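Local coordinates for protein putative MAR1 (Leishmania donovani, PDB 1X9G) that is of unknown function but belongs to the isochorismatase superfamily of alpha/beta-fold proteins and has been proposed to be a MAR1 ribonuclease, at residues V112-H118 with G141-Q145; A40-F44 with E194-L200; Y16-K20 with V56-K61; N47-H53 with E78-T84. One frame throughout, in Å; residues are numbered along the deposited sequence.

Interaction 1: V112-H118 with G141-Q145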
loop_
_atom_site.group_PDB
_atom_site.type_symbol
_atom_site.label_atom_id
_atom_site.label_comp_id
_atom_site.label_asym_id
_atom_site.label_seq_id
_atom_site.Cartn_x
_atom_site.Cartn_y
_atom_site.Cartn_z
ATOM N N VAL A 112 5.728 5.005 19.549
ATOM C CA VAL A 112 6.179 3.656 19.870
ATOM C C VAL A 112 7.380 3.311 19.027
ATOM O O VAL A 112 7.365 3.513 17.833
ATOM C CB VAL A 112 5.055 2.646 19.676
ATOM C CG1 VAL A 112 5.515 1.253 20.039
ATOM C CG2 VAL A 112 3.905 2.989 20.553
ATOM N N PHE A 113 8.457 2.852 19.646
ATOM C CA PHE A 113 9.661 2.599 18.886
ATOM C C PHE A 113 10.398 1.445 19.529
ATOM O O PHE A 113 10.128 1.165 20.654
ATOM C CB PHE A 113 10.510 3.871 18.792
ATOM C CG PHE A 113 10.753 4.530 20.093
ATOM C CD1 PHE A 113 11.965 4.329 20.778
ATOM C CD2 PHE A 113 9.806 5.385 20.645
ATOM C CE1 PHE A 113 12.201 4.935 22.031
ATOM C CE2 PHE A 113 10.041 6.008 21.884
ATOM C CZ PHE A 113 11.245 5.766 22.576
ATOM N N GLY A 114 11.290 0.781 18.800
ATOM C CA GLY A 114 11.981 -0.420 19.258
ATOM C C GLY A 114 11.837 -1.690 18.406
ATOM O O GLY A 114 11.613 -1.626 17.210
ATOM N N ILE A 115 11.894 -2.836 19.079
ATOM C CA ILE A 115 12.061 -4.118 18.501
ATOM C C ILE A 115 11.116 -5.088 19.252
ATOM O O ILE A 115 10.880 -4.871 20.403
ATOM C CB ILE A 115 13.525 -4.516 18.609
ATOM C CG1 ILE A 115 13.890 -5.381 17.406
ATOM C CG2 ILE A 115 13.916 -5.234 19.991
ATOM C CD1 ILE A 115 14.753 -4.649 16.412
ATOM N N GLU A 116 10.489 -6.094 18.603
ATOM C CA GLU A 116 10.519 -6.343 17.153
ATOM C C GLU A 116 9.220 -5.943 16.491
ATOM O O GLU A 116 8.138 -6.209 17.032
ATOM C CB GLU A 116 10.760 -7.825 16.884
ATOM C CG GLU A 116 11.977 -8.409 17.570
ATOM C CD GLU A 116 12.630 -9.553 16.792
ATOM O OE1 GLU A 116 13.112 -10.486 17.470
ATOM O OE2 GLU A 116 12.668 -9.541 15.527
ATOM N N GLY A 117 9.342 -5.369 15.282
ATOM C CA GLY A 117 8.212 -4.839 14.487
ATOM C C GLY A 117 6.982 -5.733 14.416
ATOM O O GLY A 117 5.841 -5.269 14.547
ATOM N N HIS A 118 7.230 -7.033 14.240
ATOM C CA HIS A 118 6.172 -8.017 14.028
ATOM C C HIS A 118 5.728 -8.754 15.291
ATOM O O HIS A 118 4.844 -9.626 15.211
ATOM C CB HIS A 118 6.638 -9.037 13.002
ATOM C CG HIS A 118 7.814 -9.832 13.459
ATOM N ND1 HIS A 118 9.081 -9.287 13.566
ATOM C CD2 HIS A 118 7.912 -11.110 13.893
ATOM C CE1 HIS A 118 9.918 -10.218 14.001
ATOM N NE2 HIS A 118 9.235 -11.336 14.192
ATOM N N GLY A 141 13.085 3.952 13.943
ATOM C CA GLY A 141 13.492 3.329 15.182
ATOM C C GLY A 141 12.709 2.046 15.393
ATOM O O GLY A 141 12.360 1.701 16.529
ATOM N N LEU A 142 12.424 1.349 14.293
ATOM C CA LEU A 142 11.887 -0.017 14.359
ATOM C C LEU A 142 12.809 -1.009 13.648
ATOM O O LEU A 142 13.602 -0.625 12.761
ATOM C CB LEU A 142 10.465 -0.118 13.802
ATOM C CG LEU A 142 9.322 0.801 14.255
ATOM C CD1 LEU A 142 8.198 0.827 13.186
ATOM C CD2 LEU A 142 8.783 0.520 15.687
ATOM N N GLY A 143 12.750 -2.272 14.100
ATOM C CA GLY A 143 13.484 -3.373 13.457
ATOM C C GLY A 143 12.983 -4.774 13.811
ATOM O O GLY A 143 12.268 -4.956 14.786
ATOM N N SER A 144 13.369 -5.750 13.000
ATOM C CA SER A 144 13.089 -7.163 13.221
ATOM C C SER A 144 14.373 -7.902 12.857
ATOM O O SER A 144 15.218 -7.354 12.153
ATOM C CB SER A 144 11.948 -7.635 12.322
ATOM O OG SER A 144 10.701 -7.197 12.849
ATOM N N GLN A 145 14.549 -9.137 13.312
ATOM C CA GLN A 145 15.689 -9.927 12.811
ATOM C C GLN A 145 15.653 -10.192 11.315
ATOM O O GLN A 145 16.679 -10.076 10.657
ATOM C CB GLN A 145 15.848 -11.218 13.584
ATOM C CG GLN A 145 16.428 -10.988 14.914
ATOM C CD GLN A 145 16.403 -12.223 15.769
ATOM O OE1 GLN A 145 15.833 -12.208 16.848
ATOM N NE2 GLN A 145 17.020 -13.310 15.285
#

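Interaction 2: A40-F44 with E194-L200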
loop_
_atom_site.group_PDB
_atom_site.type_symbol
_atom_site.label_atom_id
_atom_site.label_comp_id
_atom_site.label_asym_id
_atom_site.label_seq_id
_atom_site.Cartn_x
_atom_site.Cartn_y
_atom_site.Cartn_z
ATOM N N ALA A 40 21.108 -0.213 15.862
ATOM C CA ALA A 40 21.778 0.993 16.249
ATOM C C ALA A 40 20.960 2.218 15.904
ATOM O O ALA A 40 20.873 3.147 16.718
ATOM C CB ALA A 40 23.216 1.048 15.649
ATOM N N ASN A 41 20.295 2.202 14.746
ATOM C CA ASN A 41 19.337 3.272 14.465
ATOM C C ASN A 41 18.178 3.320 15.465
ATOM O O ASN A 41 17.707 4.410 15.821
ATOM C CB ASN A 41 18.858 3.224 13.036
ATOM C CG ASN A 41 19.817 3.898 12.069
ATOM O OD1 ASN A 41 21.005 4.063 12.351
ATOM N ND2 ASN A 41 19.309 4.274 10.916
ATOM N N CYS A 42 17.723 2.154 15.928
ATOM C CA CYS A 42 16.730 2.109 17.002
ATOM C C CYS A 42 17.226 2.805 18.273
ATOM O O CYS A 42 16.464 3.509 18.947
ATOM C CB CYS A 42 16.358 0.673 17.337
ATOM S SG CYS A 42 15.572 -0.170 16.001
ATOM N N VAL A 43 18.505 2.584 18.599
ATOM C CA VAL A 43 19.152 3.202 19.764
ATOM C C VAL A 43 19.191 4.716 19.563
ATOM O O VAL A 43 18.895 5.481 20.469
ATOM C CB VAL A 43 20.578 2.572 20.002
ATOM C CG1 VAL A 43 21.374 3.290 21.045
ATOM C CG2 VAL A 43 20.456 1.080 20.400
ATOM N N PHE A 44 19.535 5.128 18.349
ATOM C CA PHE A 44 19.655 6.535 18.004
ATOM C C PHE A 44 18.349 7.283 18.220
ATOM O O PHE A 44 18.357 8.433 18.694
ATOM C CB PHE A 44 20.112 6.690 16.546
ATOM C CG PHE A 44 20.086 8.104 16.061
ATOM C CD1 PHE A 44 21.158 8.975 16.339
ATOM C CD2 PHE A 44 18.980 8.599 15.376
ATOM C CE1 PHE A 44 21.129 10.341 15.903
ATOM C CE2 PHE A 44 18.940 9.952 14.945
ATOM C CZ PHE A 44 20.025 10.808 15.201
ATOM N N GLU A 194 21.825 15.988 14.476
ATOM C CA GLU A 194 22.467 14.674 14.707
ATOM C C GLU A 194 22.111 13.685 13.584
ATOM O O GLU A 194 20.995 13.672 13.064
ATOM C CB GLU A 194 22.109 14.078 16.077
ATOM C CG GLU A 194 22.435 14.957 17.293
ATOM C CD GLU A 194 21.877 14.399 18.640
ATOM O OE1 GLU A 194 21.308 15.199 19.416
ATOM O OE2 GLU A 194 22.003 13.175 18.944
ATOM N N GLU A 195 23.098 12.885 13.214
ATOM C CA GLU A 195 23.022 11.965 12.099
ATOM C C GLU A 195 23.067 10.531 12.641
ATOM O O GLU A 195 23.895 10.229 13.521
ATOM C CB GLU A 195 24.233 12.158 11.176
ATOM C CG GLU A 195 24.494 13.584 10.680
ATOM C CD GLU A 195 23.878 13.841 9.314
ATOM O OE1 GLU A 195 24.512 14.544 8.489
ATOM O OE2 GLU A 195 22.756 13.332 9.059
ATOM N N PRO A 196 22.214 9.638 12.093
ATOM C CA PRO A 196 22.142 8.233 12.485
ATOM C C PRO A 196 23.402 7.414 12.138
ATOM O O PRO A 196 24.109 7.713 11.174
ATOM C CB PRO A 196 20.946 7.691 11.667
ATOM C CG PRO A 196 20.281 8.814 11.133
ATOM C CD PRO A 196 21.258 9.940 11.023
ATOM N N PRO A 197 23.653 6.359 12.904
ATOM C CA PRO A 197 24.719 5.391 12.653
ATOM C C PRO A 197 24.640 4.780 11.250
ATOM O O PRO A 197 25.657 4.701 10.539
ATOM C CB PRO A 197 24.461 4.310 13.705
ATOM C CG PRO A 197 23.671 4.985 14.767
ATOM C CD PRO A 197 22.877 6.052 14.113
ATOM N N ILE A 198 23.441 4.349 10.869
ATOM C CA ILE A 198 23.168 3.823 9.534
ATOM C C ILE A 198 22.323 4.878 8.796
ATOM O O ILE A 198 21.190 5.166 9.204
ATOM C CB ILE A 198 22.409 2.461 9.610
ATOM C CG1 ILE A 198 23.125 1.517 10.595
ATOM C CG2 ILE A 198 22.309 1.832 8.251
ATOM C CD1 ILE A 198 22.244 0.420 11.238
ATOM N N PRO A 199 22.885 5.480 7.731
ATOM C CA PRO A 199 22.239 6.544 6.958
ATOM C C PRO A 199 20.839 6.166 6.572
ATOM O O PRO A 199 20.612 5.034 6.133
ATOM C CB PRO A 199 23.094 6.620 5.697
ATOM C CG PRO A 199 24.444 6.303 6.206
ATOM C CD PRO A 199 24.225 5.177 7.199
ATOM N N LEU A 200 19.912 7.112 6.756
ATOM C CA LEU A 200 18.533 6.972 6.251
ATOM C C LEU A 200 18.486 7.200 4.756
ATOM O O LEU A 200 17.438 7.033 4.123
ATOM C CB LEU A 200 17.584 7.939 6.941
ATOM C CG LEU A 200 17.487 7.701 8.437
ATOM C CD1 LEU A 200 16.387 8.551 8.970
ATOM C CD2 LEU A 200 17.243 6.208 8.724
ATOM O OXT LEU A 200 19.508 7.536 4.145
#

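Interaction 3: Y16-K20 with V56-K61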
loop_
_atom_site.group_PDB
_atom_site.type_symbol
_atom_site.label_atom_id
_atom_site.label_comp_id
_atom_site.label_asym_id
_atom_site.label_seq_id
_atom_site.Cartn_x
_atom_site.Cartn_y
_atom_site.Cartn_z
ATOM N N TYR A 16 2.954 19.898 20.700
ATOM C CA TYR A 16 3.342 19.219 21.963
ATOM C C TYR A 16 2.566 19.601 23.235
ATOM O O TYR A 16 2.494 18.792 24.177
ATOM C CB TYR A 16 4.855 19.302 22.250
ATOM C CG TYR A 16 5.460 20.699 22.381
ATOM C CD1 TYR A 16 6.389 21.153 21.438
ATOM C CD2 TYR A 16 5.159 21.545 23.466
ATOM C CE1 TYR A 16 6.977 22.413 21.538
ATOM C CE2 TYR A 16 5.751 22.840 23.582
ATOM C CZ TYR A 16 6.665 23.261 22.602
ATOM O OH TYR A 16 7.286 24.510 22.635
ATOM N N SER A 17 1.988 20.802 23.244
ATOM C CA SER A 17 1.309 21.343 24.415
ATOM C C SER A 17 -0.175 21.004 24.476
ATOM O O SER A 17 -0.840 21.334 25.460
ATOM C CB SER A 17 1.496 22.874 24.479
ATOM O OG SER A 17 0.836 23.501 23.384
ATOM N N LYS A 18 -0.700 20.375 23.426
ATOM C CA LYS A 18 -2.081 19.878 23.409
ATOM C C LYS A 18 -2.091 18.412 23.915
ATOM O O LYS A 18 -1.704 17.484 23.189
ATOM C CB LYS A 18 -2.660 20.020 21.991
ATOM C CG LYS A 18 -4.168 19.670 21.834
ATOM C CD LYS A 18 -4.673 19.760 20.356
ATOM C CE LYS A 18 -5.873 18.790 20.056
ATOM N NZ LYS A 18 -5.541 17.290 19.880
ATOM N N GLY A 19 -2.480 18.211 25.175
ATOM C CA GLY A 19 -2.573 16.870 25.771
ATOM C C GLY A 19 -1.259 16.305 26.275
ATOM O O GLY A 19 -0.375 17.063 26.670
ATOM N N LYS A 20 -1.154 14.977 26.301
ATOM C CA LYS A 20 0.053 14.275 26.738
ATOM C C LYS A 20 0.432 13.202 25.723
ATOM O O LYS A 20 -0.430 12.620 25.070
ATOM C CB LYS A 20 -0.127 13.591 28.111
ATOM C CG LYS A 20 -0.694 14.451 29.229
ATOM C CD LYS A 20 -0.412 13.839 30.599
ATOM C CE LYS A 20 -0.342 14.911 31.744
ATOM N NZ LYS A 20 1.069 15.257 32.201
ATOM N N VAL A 56 10.571 18.836 26.753
ATOM C CA VAL A 56 9.142 19.113 26.998
ATOM C C VAL A 56 8.458 18.162 28.007
ATOM O O VAL A 56 7.500 17.501 27.673
ATOM C CB VAL A 56 8.330 19.251 25.647
ATOM C CG1 VAL A 56 6.939 19.859 25.909
ATOM C CG2 VAL A 56 9.079 20.159 24.647
ATOM N N PRO A 57 8.907 18.170 29.275
ATOM C CA PRO A 57 8.547 17.109 30.211
ATOM C C PRO A 57 7.184 17.203 30.912
ATOM O O PRO A 57 6.689 16.185 31.411
ATOM C CB PRO A 57 9.685 17.160 31.238
ATOM C CG PRO A 57 10.551 18.339 30.841
ATOM C CD PRO A 57 9.772 19.167 29.931
ATOM N N GLU A 58 6.582 18.383 30.967
ATOM C CA GLU A 58 5.279 18.524 31.608
ATOM C C GLU A 58 4.201 18.012 30.668
ATOM O O GLU A 58 3.026 17.968 31.022
ATOM C CB GLU A 58 4.988 19.997 31.977
ATOM C CG GLU A 58 6.199 20.953 31.900
ATOM C CD GLU A 58 6.634 21.285 30.442
ATOM O OE1 GLU A 58 6.501 20.421 29.539
ATOM O OE2 GLU A 58 7.124 22.415 30.203
ATOM N N ASN A 59 4.616 17.621 29.464
ATOM C CA ASN A 59 3.713 17.150 28.397
ATOM C C ASN A 59 3.979 15.741 27.873
ATOM O O ASN A 59 3.199 15.227 27.077
ATOM C CB ASN A 59 3.785 18.102 27.217
ATOM C CG ASN A 59 2.975 19.321 27.435
ATOM O OD1 ASN A 59 1.765 19.332 27.159
ATOM N ND2 ASN A 59 3.622 20.380 27.940
ATOM N N THR A 60 5.091 15.138 28.296
ATOM C CA THR A 60 5.508 13.856 27.771
ATOM C C THR A 60 6.109 12.991 28.872
ATOM O O THR A 60 6.966 13.451 29.621
ATOM C CB THR A 60 6.547 14.012 26.634
ATOM O OG1 THR A 60 7.758 14.552 27.157
ATOM C CG2 THR A 60 6.056 14.933 25.556
ATOM N N LYS A 61 5.636 11.750 28.975
ATOM C CA LYS A 61 6.285 10.712 29.771
ATOM C C LYS A 61 7.216 9.864 28.890
ATOM O O LYS A 61 7.057 9.814 27.656
ATOM C CB LYS A 61 5.233 9.791 30.403
ATOM C CG LYS A 61 4.063 10.568 31.035
ATOM C CD LYS A 61 2.929 9.405 31.429
ATOM C CE LYS A 61 1.778 10.481 32.160
ATOM N NZ LYS A 61 0.648 9.545 32.607
#

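Interaction 4: N47-H53 with E78-T84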
loop_
_atom_site.group_PDB
_atom_site.type_symbol
_atom_site.label_atom_id
_atom_site.label_comp_id
_atom_site.label_asym_id
_atom_site.label_seq_id
_atom_site.Cartn_x
_atom_site.Cartn_y
_atom_site.Cartn_z
ATOM N N ASN A 47 17.516 7.515 21.939
ATOM C CA ASN A 47 18.199 8.739 22.430
ATOM C C ASN A 47 17.509 10.009 21.957
ATOM O O ASN A 47 17.171 10.825 22.805
ATOM C CB ASN A 47 19.695 8.794 22.078
ATOM C CG ASN A 47 20.518 7.722 22.799
ATOM O OD1 ASN A 47 20.321 7.445 23.994
ATOM N ND2 ASN A 47 21.460 7.121 22.065
ATOM N N ARG A 48 17.257 10.153 20.638
ATOM C CA ARG A 48 16.549 11.340 20.083
ATOM C C ARG A 48 15.263 11.737 20.804
ATOM O O ARG A 48 15.097 12.902 21.167
ATOM C CB ARG A 48 16.274 11.227 18.572
ATOM C CG ARG A 48 15.451 12.407 17.994
ATOM C CD ARG A 48 15.331 12.373 16.420
ATOM N NE ARG A 48 16.499 12.991 15.772
ATOM C CZ ARG A 48 16.817 12.875 14.481
ATOM N NH1 ARG A 48 16.042 12.176 13.639
ATOM N NH2 ARG A 48 17.910 13.477 14.012
ATOM N N LEU A 49 14.363 10.772 20.997
ATOM C CA LEU A 49 13.098 10.996 21.733
ATOM C C LEU A 49 13.326 11.190 23.236
ATOM O O LEU A 49 12.422 11.662 23.949
ATOM C CB LEU A 49 12.109 9.831 21.492
ATOM C CG LEU A 49 11.314 9.757 20.162
ATOM C CD1 LEU A 49 10.441 11.003 19.929
ATOM C CD2 LEU A 49 12.228 9.622 18.997
ATOM N N ALA A 50 14.509 10.785 23.713
ATOM C CA ALA A 50 14.836 10.871 25.138
ATOM C C ALA A 50 15.137 12.306 25.408
ATOM O O ALA A 50 14.530 12.896 26.296
ATOM C CB ALA A 50 16.034 9.973 25.517
ATOM N N ARG A 51 16.024 12.873 24.584
ATOM C CA ARG A 51 16.422 14.279 24.684
ATOM C C ARG A 51 15.255 15.215 24.410
ATOM O O ARG A 51 15.122 16.269 25.063
ATOM C CB ARG A 51 17.588 14.592 23.742
ATOM C CG ARG A 51 18.820 13.641 23.869
ATOM C CD ARG A 51 19.557 13.773 25.181
ATOM N NE ARG A 51 18.882 13.158 26.323
ATOM C CZ ARG A 51 18.859 11.841 26.564
ATOM N NH1 ARG A 51 19.413 10.990 25.683
ATOM N NH2 ARG A 51 18.240 11.361 27.661
ATOM N N LEU A 52 14.412 14.839 23.452
ATOM C CA LEU A 52 13.191 15.577 23.157
ATOM C C LEU A 52 12.251 15.702 24.373
ATOM O O LEU A 52 11.679 16.770 24.609
ATOM C CB LEU A 52 12.435 14.947 21.961
ATOM C CG LEU A 52 11.113 15.657 21.629
ATOM C CD1 LEU A 52 11.488 17.071 21.281
ATOM C CD2 LEU A 52 10.255 15.013 20.525
ATOM N N HIS A 53 12.053 14.598 25.085
ATOM C CA HIS A 53 11.146 14.579 26.220
ATOM C C HIS A 53 11.666 15.480 27.357
ATOM O O HIS A 53 10.869 16.164 28.005
ATOM C CB HIS A 53 10.910 13.138 26.693
ATOM C CG HIS A 53 10.701 12.993 28.172
ATOM N ND1 HIS A 53 9.537 13.373 28.805
ATOM C CD2 HIS A 53 11.508 12.483 29.137
ATOM C CE1 HIS A 53 9.636 13.108 30.096
ATOM N NE2 HIS A 53 10.827 12.575 30.325
ATOM N N GLU A 78 24.172 2.094 25.834
ATOM C CA GLU A 78 24.232 3.208 24.901
ATOM C C GLU A 78 22.908 4.028 24.811
ATOM O O GLU A 78 22.891 5.136 24.267
ATOM C CB GLU A 78 24.817 2.727 23.554
ATOM C CG GLU A 78 24.471 3.558 22.298
ATOM C CD GLU A 78 25.124 4.962 22.228
ATOM O OE1 GLU A 78 26.359 5.033 22.008
ATOM O OE2 GLU A 78 24.396 5.987 22.337
ATOM N N ILE A 79 21.812 3.536 25.392
ATOM C CA ILE A 79 20.668 4.424 25.648
ATOM C C ILE A 79 20.742 5.106 27.043
ATOM O O ILE A 79 20.566 4.457 28.101
ATOM C CB ILE A 79 19.280 3.748 25.457
ATOM C CG1 ILE A 79 19.114 3.245 24.022
ATOM C CG2 ILE A 79 18.145 4.742 25.768
ATOM C CD1 ILE A 79 18.217 2.006 23.888
ATOM N N THR A 80 20.974 6.420 27.017
ATOM C CA THR A 80 20.931 7.232 28.212
ATOM C C THR A 80 19.536 7.757 28.519
ATOM O O THR A 80 19.149 8.846 28.115
ATOM C CB THR A 80 22.016 8.333 28.252
ATOM O OG1 THR A 80 22.559 8.540 26.944
ATOM C CG2 THR A 80 23.165 7.886 29.224
ATOM N N LEU A 81 18.804 6.922 29.248
ATOM C CA LEU A 81 17.489 7.208 29.805
ATOM C C LEU A 81 17.372 8.558 30.506
ATOM O O LEU A 81 18.324 9.004 31.165
ATOM C CB LEU A 81 17.137 6.118 30.835
ATOM C CG LEU A 81 16.818 4.687 30.392
ATOM C CD1 LEU A 81 16.122 4.723 29.004
ATOM C CD2 LEU A 81 18.057 3.780 30.408
ATOM N N PRO A 82 16.193 9.197 30.405
ATOM C CA PRO A 82 15.914 10.384 31.210
ATOM C C PRO A 82 15.720 9.982 32.680
ATOM O O PRO A 82 15.325 8.843 32.949
ATOM C CB PRO A 82 14.596 10.911 30.623
ATOM C CG PRO A 82 14.318 10.115 29.407
ATOM C CD PRO A 82 15.057 8.836 29.544
ATOM N N LYS A 83 15.989 10.891 33.623
ATOM C CA LYS A 83 15.800 10.563 35.046
ATOM C C LYS A 83 14.335 10.269 35.346
ATOM O O LYS A 83 14.022 9.475 36.236
ATOM C CB LYS A 83 16.312 11.681 35.974
ATOM C CG LYS A 83 17.693 12.193 35.644
ATOM C CD LYS A 83 18.721 11.069 35.642
ATOM C CE LYS A 83 20.099 11.597 35.281
ATOM N NZ LYS A 83 21.139 10.942 36.131
ATOM N N THR A 84 13.444 10.905 34.589
ATOM C CA THR A 84 12.014 10.710 34.764
ATOM C C THR A 84 11.462 9.361 34.244
ATOM O O THR A 84 10.284 9.072 34.456
ATOM C CB THR A 84 11.220 11.883 34.145
ATOM O OG1 THR A 84 11.836 12.274 32.916
ATOM C CG2 THR A 84 11.207 13.092 35.096
#

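Interaction 1: V112-H118 with G141-Q145
Two parallel strands of a beta-alpha-beta unit, 109-115 and 134-143, meet here near their C-terminal ends, with helix 117-130 as the crossover. Val112 starts the run with its carbonyl O 3.9 Å from Leu142 CD2, and Phe113 CA is equally near that methyl group. Gly114 fixes the register: its N donates to Gly141 O (2.7 Å, 162°), and its O receives a weak bond from Gly143 N (3.4 Å, 142°), so it brackets Leu142 in the parallel manner. Its phi of 123° and psi of -149° suit a residue lacking CB. At Ile115, CD1 reaches to 3.0 Å from Gly143 O, and a CB modelled on Gly143 would clash with that methyl. A cis peptide precedes Glu116, consistent with the non-prolyl cis bond found near the active site of isochorismatase-family relatives. Beyond this kink, Glu116 OE2 accepts Gln145 N (2.9 Å), while Gly117 N, where the chain turns into helix 117-130, donates to Gly143 O (3.0 Å). The imidazole of His118 also bonds to Glu170 of the second subunit through NE2; its other nitrogen, ND1, is hydrogen-bonded to Ser144 OG at 2.7 Å.

Interaction 2: A40-F44 with E194-L200
Asn41, near the beginning of helix 39-55, settles the polar account of this contact with a single residue of the C-terminal tail. Its OD1 accepts Ile198 N (2.9 Å, 161°) and its ND2 donates to Ile198 O (2.7 Å, 165°), so the side-chain amide pairs with a backbone much as a neighbouring strand would. Both near-linear angles support a two-point clamp; segment 194-200 as a whole covers 89 Å² of Asn41. Pro196, Pro197 and Pro199 have no N-H to satisfy, which suits a tail without regular secondary structure. Phe44 N is taken up inside the helix by Ala40 O (2.9 Å), and the Phe44 ring makes an apolar contact instead: Pro196 CA stands 4.0 Å from the ring centroid, 7° off the normal, a CH-pi arrangement. Pro197 fills the space between, its CD 3.7 Å from Phe44 CB and its CB 4.0 Å from Ala40 CB. At the chain end, Leu200 O is hydrogen-bonded to Thr148 of the third subunit. The tail, which follows helix 185-191, thus lies against the first turns of helix 39-55, while Cys42 packs on Leu28 and Val43 on the loop residues Glu78 and Ile79.

Interaction 3: Y16-K20 with V56-K61
This is a surface contact of van der Waals and C-H...O type, made where the N-terminal lead-in to strand 21-26 passes the turn that joins helix 39-55 to strand 60-67. The two segments bury 357 Å² together, yet none of their atom pairs qualifies as a conventional hydrogen bond. At one end the Tyr16 ring covers Val56, the first residue to depart from helical geometry: Val56 CG2 lies 4.1 Å from the ring centroid and only 3° off its normal, a CH-pi contact, and Val56 CG1 comes within 3.5 Å of Tyr16 CD2. The hydroxyl of that ring is bound to Asp182 and Asn184, which ties the lead-in to a later part of the chain. Val56 to Asn59 form a type I turn that brings Asn59, with 91 Å² covered, into the curve of the other segment. Its OD1 sits 3.1 Å from Tyr16 O and 3.2 Å from Gly19 O, acceptor facing acceptor, whereas its ND2 donates within the turn to Glu58 OE1 (3.3 Å, 155°). Gly19, at a phi of 82°, redirects the chain so that Lys20 CA reaches 3.3 Å from Asn59 O. Just beyond, Thr21 of strand 21-26 is backbone hydrogen-bonded to Asn59, and Phe23 to Lys61, so regular strand pairing starts there. The arrangement is the N-terminal entrance of a beta-alpha-beta unit, strand 21-26, helix 39-55, strand 60-67, in the parallel beta sheet of an alpha/beta fold.

Interaction 4: N47-H53 with E78-T84
Asn47, His53 and Pro82 lose the most area here (76, 52 and 49 Å²) and hold an irregular loop along helix 39-55. Asn47 grips the start of segment 78-84: its OD1 accepts Thr80 N (3.3 Å, 145°), and its ND2 donates to Glu78 O (3.3 Å, 154°) and weakly to Glu78 OE2 (3.2 Å, 132°), so one amide spans Ile79. One turn on, Arg51 NH2 donates to Thr80 O (2.7 Å), while its NE is salt-bridged to Glu54. Pro82 lies toward the helix, with CG 4.3 Å from Ala50 CB and 3.7 Å from His53 CD2, the latter at the ring edge. That imidazole is bonded at both nitrogens, ND1 to Thr60 and NE2 to Thr84 OG1 (2.8 Å, 164°). Tyr62 of strand 60-67 packs against Ala50, His53 and Pro82. The arrangement is that of a parallel alpha/beta fold in which strands 60-67 and 86-90 are joined by a long connection, here passing over a sheet-packed helix as loop.

Overall arrangement
From the N terminus, residues 16-20 open interaction 3, then helix 39-55 opens interaction 2 (40-44) and interaction 4 (47-53). Segment 56-61 closes interaction 3 while both are still open, so it crosses each of them; Thr60 OG1 and His53 ND1, 2.7 Å apart, link it to interaction 4 by a probable hydrogen bond. Segment 78-84 closes interaction 4. Interaction 1 then opens and closes in the central sheet, and finally 194-200 closes interaction 2, whose long loop encloses interactions 1 and 4. Cys42 SG, 3.7 Å from Gly141 C, joins helix to strand end. Interactions 1 and 3 lie on opposite sides of the chain's centre, with their own centres 24 Å apart.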